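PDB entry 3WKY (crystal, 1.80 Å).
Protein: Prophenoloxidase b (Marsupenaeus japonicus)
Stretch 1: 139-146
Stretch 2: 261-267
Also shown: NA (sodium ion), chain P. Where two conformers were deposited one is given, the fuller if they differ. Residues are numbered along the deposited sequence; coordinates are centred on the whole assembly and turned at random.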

# COMPACT_ATOMS: atom_id res chain seq x y z
N PRO A 139 -19.49 20.62 35.96
CA PRO A 139 -19.25 21.56 34.86
C PRO A 139 -17.99 21.24 34.04
O PRO A 139 -17.95 21.63 32.87
N ASP A 140 -17.02 20.55 34.63
CA ASP A 140 -15.78 20.21 33.92
C ASP A 140 -16.04 19.34 32.69
O ASP A 140 -15.19 19.28 31.79
N ARG A 141 -17.19 18.66 32.65
CA ARG A 141 -17.54 17.80 31.52
C ARG A 141 -18.04 18.56 30.31
O ARG A 141 -18.14 17.98 29.22
N PHE A 142 -18.36 19.85 30.47
CA PHE A 142 -19.05 20.60 29.43
C PHE A 142 -18.33 21.89 29.04
O PHE A 142 -18.61 22.48 27.99
N VAL A 143 -17.40 22.33 29.89
CA VAL A 143 -16.75 23.63 29.74
C VAL A 143 -15.26 23.40 29.50
O VAL A 143 -14.64 22.61 30.21
N PRO A 144 -14.68 24.09 28.50
CA PRO A 144 -13.28 23.81 28.14
C PRO A 144 -12.32 24.07 29.27
O PRO A 144 -12.55 24.95 30.11
N THR A 145 -11.24 23.29 29.28
CA THR A 145 -10.17 23.43 30.26
C THR A 145 -9.78 24.88 30.51
O THR A 145 -9.71 25.33 31.66
N PHE A 146 -9.54 25.62 29.43
CA PHE A 146 -9.03 26.98 29.58
C PHE A 146 -10.03 27.91 30.26
O PHE A 146 -9.63 28.81 30.99
N PRO A 261 -10.91 17.16 22.69
CA PRO A 261 -12.06 17.65 23.48
C PRO A 261 -11.81 18.94 24.28
O PRO A 261 -12.76 19.67 24.56
N HIS A 262 -10.55 19.20 24.62
CA HIS A 262 -10.21 20.34 25.49
C HIS A 262 -10.98 20.31 26.81
O HIS A 262 -11.55 21.31 27.23
N LEU A 263 -11.00 19.14 27.45
CA LEU A 263 -11.68 18.94 28.74
C LEU A 263 -10.73 18.35 29.77
O LEU A 263 -9.90 17.51 29.43
N THR A 264 -10.87 18.78 31.02
CA THR A 264 -10.05 18.26 32.12
C THR A 264 -10.98 17.97 33.30
O THR A 264 -11.79 18.83 33.66
N THR A 265 -10.87 16.79 33.90
CA THR A 265 -11.76 16.44 35.02
C THR A 265 -11.36 17.20 36.28
O THR A 265 -10.29 17.80 36.33
N GLY A 266 -12.22 17.14 37.30
CA GLY A 266 -11.97 17.84 38.55
C GLY A 266 -10.81 17.26 39.33
O GLY A 266 -10.34 17.87 40.30
N ASN A 267 -10.36 16.08 38.94
CA ASN A 267 -9.16 15.49 39.52
C ASN A 267 -7.92 15.88 38.73
O ASN A 267 -6.86 15.29 38.91

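How does Leu263, the residue with the most surface covered in this contact, pack if its CA-to-CB bond points away overall, though CB already touches stretch 1? Its chi1 is m and chi2 is t, and this conformation brings the end of the side chain nearer the other backbone. CD2 lies 3.6 Å from Asp140 O and 3.5 Å from Val143 O, while CD1 lies 3.5 Å from Arg141 O. The methyl groups lie against carbonyls of the short 3-10 segment and of the loop that follows it, in van der Waals contact.

What does Thr145 contribute at the start of its helix? Its CA-to-CB bond points toward stretch 2, and the m rotamer sets OG1 2.7 Å from Thr264 OG1; the two hydroxyls share a hydrogen bond. Thr145 N donates to His262 O at 2.9 Å. Just before it, Pro144 CA makes a CA-H...O contact of 3.2 Å with the same His262 O, so one carbonyl receives both neighbours.

How is Asp140 held at the other end? Its CA-to-CB bond points toward stretch 2, leaving Asp140 CB 3.3 Å from Thr264 O; with chi1 p, Asp140 OD1 lies 3.5 Å from Thr265 CA. Part of its charge is met within its own stretch, where Arg141 NH1 forms a salt bridge with Asp140 OD1 at 2.8 Å; OD2 is hydrogen-bonded elsewhere in the structure. Although Arg141 starts away from stretch 2, its end returns, and NH1 lies 3.8 Å from Thr265 CG2.

Which water and ion accompany these side chains? Water 1 bridges the stretches, accepting from Thr264 N at 3.0 Å, with Asp140 O (2.8 Å) and Val143 O (2.7 Å) both within reach as acceptors. Thr265, with chi1 p, binds the sodium ion NA through OG1 at 2.8 Å.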

# COMPACT_ATOMS: atom_id res chain seq x y z
CB PRO A 139 -19.11 22.92 35.58
CG PRO A 139 -18.91 22.60 37.02
CD PRO A 139 -19.59 21.30 37.27
CB ASP A 140 -14.79 19.49 34.85
CG ASP A 140 -15.29 18.11 35.28
OD1 ASP A 140 -15.13 17.14 34.51
OD2 ASP A 140 -15.83 17.99 36.40
CB ARG A 141 -18.58 16.74 31.92
CG ARG A 141 -18.14 15.77 33.02
CD ARG A 141 -17.01 14.83 32.60
NE ARG A 141 -17.03 13.60 33.38
CZ ARG A 141 -16.38 13.43 34.54
NH1 ARG A 141 -15.67 14.42 35.08
NH2 ARG A 141 -16.47 12.27 35.18
CB PHE A 142 -20.49 20.93 29.88
CG PHE A 142 -21.24 19.73 30.37
CD1 PHE A 142 -21.88 18.87 29.48
CD2 PHE A 142 -21.29 19.44 31.73
CE1 PHE A 142 -22.56 17.76 29.93
CE2 PHE A 142 -21.97 18.33 32.19
CZ PHE A 142 -22.61 17.48 31.28
CB VAL A 143 -16.96 24.48 31.03
CG1 VAL A 143 -16.25 25.82 30.93
CG2 VAL A 143 -18.46 24.68 31.30
CB PRO A 144 -12.99 24.81 27.02
CG PRO A 144 -14.34 25.15 26.46
CD PRO A 144 -15.28 25.10 27.62
CB THR A 145 -8.94 22.68 29.76
OG1 THR A 145 -9.26 21.29 29.60
CG2 THR A 145 -7.77 22.84 30.74
CB PHE A 146 -8.50 27.54 28.25
CG PHE A 146 -9.56 28.05 27.30
CD1 PHE A 146 -10.26 27.18 26.48
CD2 PHE A 146 -9.81 29.41 27.18
CE1 PHE A 146 -11.21 27.64 25.58
CE2 PHE A 146 -10.76 29.88 26.29
CZ PHE A 146 -11.46 28.99 25.50
CB PRO A 261 -12.36 16.47 24.43
CG PRO A 261 -11.06 15.72 24.53
CD PRO A 261 -10.45 15.83 23.13
CB HIS A 262 -10.42 21.67 24.75
CG HIS A 262 -9.49 21.86 23.58
ND1 HIS A 262 -9.79 21.40 22.31
CD2 HIS A 262 -8.27 22.43 23.50
CE1 HIS A 262 -8.79 21.70 21.50
NE2 HIS A 262 -7.86 22.33 22.20
CB LEU A 263 -12.86 17.99 28.59
CG LEU A 263 -14.03 18.43 27.71
CD1 LEU A 263 -15.07 17.31 27.63
CD2 LEU A 263 -14.67 19.72 28.22
CB THR A 264 -9.00 19.29 32.55
OG1 THR A 264 -8.18 19.65 31.42
CG2 THR A 264 -8.11 18.75 33.67
CB THR A 265 -11.76 14.94 35.36
OG1 THR A 265 -10.52 14.59 36.00
CG2 THR A 265 -11.98 14.09 34.12
CB ASN A 267 -9.28 13.97 39.61
CG ASN A 267 -10.39 13.52 40.54
OD1 ASN A 267 -11.26 12.73 40.15
ND2 ASN A 267 -10.38 14.01 41.77
NA NA P . -11.10 11.94 36.85
O HOH W 1 -12.92 20.93 31.36